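Local coordinates for alpha-galactosidase (Lactobacillus brevis, PDB 3MI6), which probably releases terminal, non-reducing alpha-D-galactose residues from alpha-D-galactosides by hydrolysis, as a member of glycosyl hydrolase family 36, at residues 98-103 with 140-145; 549-554 with 579-584. All blocks are in the same frame, centred on the assembly; numbering follows the deposited sequence.

Contact 1: 98-103 with 140-145; sequences SRITEL and DRITGL
At one end of the antiparallel pair of strands 103-112 and 132-140 in the N-terminal beta domain, Leu103 and Asp140 face each other as a non-hydrogen-bonded pair, CA to CA 4.5 Å. Just before Leu103, Glu102 N donates to Asp140 OD1 at 2.7 Å, on the syn side but 34° out of the carboxylate plane. Asp140 CG stands anti to its backbone N (chi1 -179°), beside the carbonyl carbon. OD1 also takes a weak bond from Ile142 N, and OD2 receives Thr143 OG1 through its anti lone pair at 2.7 Å. Residues 140-145 make the turn of the beta-hairpin joining strands 132-140 and 146-154, with segment 98-103 leading into an edge strand of this sheet within the chain, 103-112. Arg141 N returns a bond to Glu102 O at 3.2 Å. Farther out, the two side chains cross at about a right angle: Glu102 OE1 meets the guanidinium edge through a weak salt bridge to Arg141 NE (3.4 Å), the planes 64° apart. Ile142 CD1 packs on Ile100 CG2 at 3.8 Å and lies 3.5 Å from Glu102 OE2. That oxygen is gripped by Lys82 in a salt bridge and by the backbone N of Thr439 of a second subunit.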
loop_
_atom_site.group_PDB
_atom_site.type_symbol
_atom_site.label_atom_id
_atom_site.label_comp_id
_atom_site.label_asym_id
_atom_site.label_seq_id
_atom_site.Cartn_x
_atom_site.Cartn_y
_atom_site.Cartn_z
ATOM N N SER D 98 8.029 -46.483 10.831
ATOM C CA SER D 98 6.771 -45.771 11.021
ATOM C C SER D 98 6.977 -44.451 11.771
ATOM O O SER D 98 7.762 -44.366 12.721
ATOM C CB SER D 98 5.792 -46.673 11.771
ATOM O OG SER D 98 4.604 -46.002 12.137
ATOM N N ARG D 99 6.265 -43.418 11.335
ATOM C CA ARG D 99 6.408 -42.098 11.916
ATOM C C ARG D 99 5.091 -41.628 12.545
ATOM O O ARG D 99 4.938 -40.452 12.908
ATOM C CB ARG D 99 6.890 -41.110 10.845
ATOM C CG ARG D 99 8.282 -41.424 10.285
ATOM C CD ARG D 99 8.616 -40.534 9.102
ATOM N NE ARG D 99 7.548 -40.563 8.106
ATOM C CZ ARG D 99 7.377 -41.551 7.230
ATOM N NH1 ARG D 99 8.210 -42.579 7.239
ATOM N NH2 ARG D 99 6.382 -41.519 6.350
ATOM N N ILE D 100 4.139 -42.551 12.666
ATOM C CA ILE D 100 2.859 -42.237 13.270
ATOM C C ILE D 100 2.978 -42.145 14.784
ATOM O O ILE D 100 3.703 -42.912 15.412
ATOM C CB ILE D 100 1.797 -43.260 12.896
ATOM C CG1 ILE D 100 1.753 -43.426 11.382
ATOM C CG2 ILE D 100 0.451 -42.831 13.412
ATOM C CD1 ILE D 100 1.888 -42.134 10.622
ATOM N N THR D 101 2.276 -41.183 15.367
ATOM C CA THR D 101 2.261 -41.035 16.808
ATOM C C THR D 101 0.876 -40.688 17.283
ATOM O O THR D 101 0.257 -39.764 16.771
ATOM C CB THR D 101 3.231 -39.957 17.265
ATOM O OG1 THR D 101 4.564 -40.468 17.179
ATOM C CG2 THR D 101 2.952 -39.581 18.705
ATOM N N GLU D 102 0.369 -41.424 18.262
ATOM C CA GLU D 102 -0.956 -41.102 18.786
ATOM C C GLU D 102 -0.926 -40.707 20.247
ATOM O O GLU D 102 -1.043 -41.556 21.126
ATOM C CB GLU D 102 -1.925 -42.252 18.567
ATOM C CG GLU D 102 -2.304 -42.417 17.126
ATOM C CD GLU D 102 -2.875 -43.771 16.831
ATOM O OE1 GLU D 102 -3.411 -44.399 17.768
ATOM O OE2 GLU D 102 -2.790 -44.208 15.662
ATOM N N LEU D 103 -0.763 -39.415 20.503
ATOM C CA LEU D 103 -0.775 -38.937 21.872
ATOM C C LEU D 103 -2.146 -39.128 22.495
ATOM O O LEU D 103 -3.178 -38.988 21.823
ATOM C CB LEU D 103 -0.367 -37.476 21.951
ATOM C CG LEU D 103 1.098 -37.209 21.633
ATOM C CD1 LEU D 103 1.363 -35.725 21.745
ATOM C CD2 LEU D 103 1.997 -37.996 22.572
ATOM N N ASP D 140 1.867 -42.126 24.224
ATOM C CA ASP D 140 1.601 -42.656 22.902
ATOM C C ASP D 140 1.081 -44.106 22.952
ATOM O O ASP D 140 1.772 -45.019 23.433
ATOM C CB ASP D 140 2.884 -42.583 22.084
ATOM C CG ASP D 140 2.708 -43.099 20.675
ATOM O OD1 ASP D 140 1.609 -42.897 20.089
ATOM O OD2 ASP D 140 3.686 -43.692 20.155
ATOM N N ARG D 141 -0.137 -44.307 22.453
ATOM C CA ARG D 141 -0.717 -45.642 22.311
ATOM C C ARG D 141 0.110 -46.576 21.418
ATOM O O ARG D 141 -0.054 -47.794 21.470
ATOM C CB ARG D 141 -2.138 -45.557 21.742
ATOM C CG ARG D 141 -3.103 -44.727 22.578
ATOM C CD ARG D 141 -4.550 -44.926 22.137
ATOM N NE ARG D 141 -4.849 -44.273 20.864
ATOM C CZ ARG D 141 -5.673 -43.236 20.742
ATOM N NH1 ARG D 141 -6.281 -42.745 21.821
ATOM N NH2 ARG D 141 -5.902 -42.699 19.546
ATOM N N ILE D 142 0.983 -46.009 20.591
ATOM C CA ILE D 142 1.745 -46.807 19.636
ATOM C C ILE D 142 3.150 -47.207 20.109
ATOM O O ILE D 142 3.597 -48.322 19.847
ATOM C CB ILE D 142 1.864 -46.103 18.262
ATOM C CG1 ILE D 142 0.482 -45.858 17.660
ATOM C CG2 ILE D 142 2.709 -46.927 17.319
ATOM C CD1 ILE D 142 0.518 -45.297 16.255
ATOM N N THR D 143 3.854 -46.319 20.796
ATOM C CA THR D 143 5.250 -46.610 21.093
ATOM C C THR D 143 5.552 -46.586 22.573
ATOM O O THR D 143 6.605 -47.055 22.995
ATOM C CB THR D 143 6.210 -45.633 20.384
ATOM O OG1 THR D 143 6.145 -44.346 21.017
ATOM C CG2 THR D 143 5.846 -45.504 18.913
ATOM N N GLY D 144 4.639 -46.022 23.355
ATOM C CA GLY D 144 4.837 -45.955 24.790
ATOM C C GLY D 144 5.607 -44.743 25.275
ATOM O O GLY D 144 5.698 -44.506 26.481
ATOM N N LEU D 145 6.168 -43.988 24.332
ATOM C CA LEU D 145 6.818 -42.711 24.612
ATOM C C LEU D 145 5.909 -41.839 25.457
ATOM O O LEU D 145 4.692 -41.840 25.275
ATOM C CB LEU D 145 7.128 -41.991 23.296
ATOM C CG LEU D 145 7.438 -40.492 23.339
ATOM C CD1 LEU D 145 8.894 -40.238 23.051
ATOM C CD2 LEU D 145 6.598 -39.763 22.331
#

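Contact 2: 549-554 with 579-584; sequences DDTDAA and VPNDQM
Asn581 and Asp552 each hold CG anti to the backbone N (chi1 173° and 176°), and their side chains cross at about a right angle, Asn581 CG lying 3.9 Å from Asp552 CB. Met584, present as selenomethionine, crosses Asp552 at about a right angle, with SE 3.8 Å from Asp552 CB. Asn581 OD1 turns back onto its own loop, accepting Met584 N in its carbonyl plane at 2.8 Å and Gln583 N more weakly, an Asx motif. An alanine in place of Asn581 would probably leave these two backbone N-H groups without their acceptor and open a gap beside Asp552. The opposing segment has an Asx turn of its own: Asp552 N meets Asp550 OD1 at 2.9 Å, nearly along the C-O bond direction. The segments follow neighbouring strands, 544-546 and 572-576, of the TIM barrel, the first running from a loop into helix 553-566. Gln583 CG approaches the backbone of Asp549, the predicted proton donor, 3.9 Å from Asp549 O. Trp200 and Trp546 hydrogen-bond the Asp549 carboxylate, while Ser577 and Glu338 hold the Thr551 hydroxyl. Asp552 is the N-cap of helix 553-566, its OD2 accepting from Glu555 N and forming a salt bridge with Arg586. The helix start and the arginine together would probably stabilise the Asp552 carboxylate in its ionised form.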
loop_
_atom_site.group_PDB
_atom_site.type_symbol
_atom_site.label_atom_id
_atom_site.label_comp_id
_atom_site.label_asym_id
_atom_site.label_seq_id
_atom_site.Cartn_x
_atom_site.Cartn_y
_atom_site.Cartn_z
ATOM N N ASP D 549 29.347 -5.258 15.792
ATOM C CA ASP D 549 30.680 -4.771 15.491
ATOM C C ASP D 549 30.607 -3.398 14.853
ATOM O O ASP D 549 31.563 -2.619 14.909
ATOM C CB ASP D 549 31.412 -5.720 14.558
ATOM C CG ASP D 549 32.357 -6.626 15.294
ATOM O OD1 ASP D 549 32.671 -6.294 16.458
ATOM O OD2 ASP D 549 32.772 -7.666 14.713
ATOM N N ASP D 550 29.475 -3.106 14.229
ATOM C CA ASP D 550 29.246 -1.780 13.694
ATOM C C ASP D 550 29.027 -0.814 14.859
ATOM O O ASP D 550 28.012 -0.902 15.557
ATOM C CB ASP D 550 28.038 -1.781 12.759
ATOM C CG ASP D 550 27.886 -0.479 12.007
ATOM O OD1 ASP D 550 28.399 0.564 12.473
ATOM O OD2 ASP D 550 27.257 -0.489 10.930
ATOM N N THR D 551 29.987 0.093 15.060
ATOM C CA THR D 551 29.923 1.099 16.121
ATOM C C THR D 551 29.746 2.517 15.567
ATOM O O THR D 551 30.008 3.508 16.275
ATOM C CB THR D 551 31.198 1.078 16.997
ATOM O OG1 THR D 551 32.340 1.412 16.194
ATOM C CG2 THR D 551 31.402 -0.287 17.591
ATOM N N ASP D 552 29.331 2.620 14.300
ATOM C CA ASP D 552 28.916 3.908 13.760
ATOM C C ASP D 552 27.610 4.402 14.405
ATOM O O ASP D 552 26.669 3.618 14.580
ATOM C CB ASP D 552 28.712 3.837 12.255
ATOM C CG ASP D 552 28.172 5.149 11.692
ATOM O OD1 ASP D 552 28.942 6.126 11.630
ATOM O OD2 ASP D 552 26.976 5.215 11.339
ATOM N N ALA D 553 27.545 5.698 14.730
ATOM C CA ALA D 553 26.350 6.281 15.355
ATOM C C ALA D 553 25.063 6.076 14.535
ATOM O O ALA D 553 24.063 5.569 15.048
ATOM C CB ALA D 553 26.559 7.754 15.656
ATOM N N ALA D 554 25.093 6.460 13.268
ATOM C CA ALA D 554 23.927 6.321 12.411
ATOM C C ALA D 554 23.461 4.876 12.269
ATOM O O ALA D 554 22.285 4.600 12.381
ATOM C CB ALA D 554 24.206 6.922 11.044
ATOM N N VAL D 579 36.384 8.038 14.304
ATOM C CA VAL D 579 35.760 8.550 13.096
ATOM C C VAL D 579 36.873 9.065 12.141
ATOM O O VAL D 579 37.892 9.586 12.602
ATOM C CB VAL D 579 34.725 9.633 13.527
ATOM C CG1 VAL D 579 35.224 11.055 13.275
ATOM C CG2 VAL D 579 33.352 9.364 12.920
ATOM N N PRO D 580 36.734 8.855 10.816
ATOM C CA PRO D 580 35.698 8.141 10.054
ATOM C C PRO D 580 35.682 6.657 10.364
ATOM O O PRO D 580 36.699 5.992 10.217
ATOM C CB PRO D 580 36.127 8.335 8.594
ATOM C CG PRO D 580 37.571 8.615 8.653
ATOM C CD PRO D 580 37.785 9.386 9.930
ATOM N N ASN D 581 34.516 6.173 10.778
ATOM C CA ASN D 581 34.268 4.788 11.144
ATOM C C ASN D 581 34.996 3.778 10.273
ATOM O O ASN D 581 34.966 3.879 9.049
ATOM C CB ASN D 581 32.762 4.526 11.113
ATOM C CG ASN D 581 32.427 3.074 11.308
ATOM O OD1 ASN D 581 32.303 2.318 10.341
ATOM N ND2 ASN D 581 32.280 2.665 12.567
ATOM N N ASP D 582 35.648 2.805 10.918
ATOM C CA ASP D 582 36.477 1.807 10.223
ATOM C C ASP D 582 35.660 0.764 9.432
ATOM O O ASP D 582 36.166 0.164 8.480
ATOM C CB ASP D 582 37.419 1.091 11.202
ATOM C CG ASP D 582 38.204 2.058 12.094
ATOM O OD1 ASP D 582 38.266 3.269 11.786
ATOM O OD2 ASP D 582 38.757 1.598 13.121
ATOM N N GLN D 583 34.401 0.556 9.826
ATOM C CA GLN D 583 33.526 -0.386 9.136
ATOM C C GLN D 583 32.974 0.151 7.812
ATOM O O GLN D 583 32.791 -0.620 6.868
ATOM C CB GLN D 583 32.367 -0.847 10.037
ATOM C CG GLN D 583 32.777 -1.632 11.286
ATOM C CD GLN D 583 33.075 -0.744 12.507
ATOM O OE1 GLN D 583 34.208 -0.727 13.008
ATOM N NE2 GLN D 583 32.055 -0.027 13.003
HETATM N N MSE D 584 32.713 1.458 7.726
HETATM C CA MSE D 584 32.019 1.990 6.546
HETATM C C MSE D 584 32.190 3.474 6.222
HETATM O O MSE D 584 31.579 3.969 5.275
HETATM C CB MSE D 584 30.538 1.633 6.605
HETATM C CG MSE D 584 29.989 1.609 8.012
HETATM SE SE MSE D 584 29.546 3.406 8.609
HETATM C CE MSE D 584 28.389 3.840 7.102
#

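From the N terminus, the chain first makes contact 1, where the lead-in to strand 103-112 meets the turn after strand 132-140; the loop it closes holds nearly all of these two neighbouring strands. The chain then completes the N-terminal beta domain and runs through most of the barrel before contact 2. That contact closes a shorter loop, mainly helix 553-566 and strand 572-576, and joins the loops after the sixth and seventh barrel strands. The two contacts follow in series and neither nest nor cross. Their centres are about 55 Å apart, on opposite sides of the chain's centre, and they abut different neighbours, the second and the third subunit respectively.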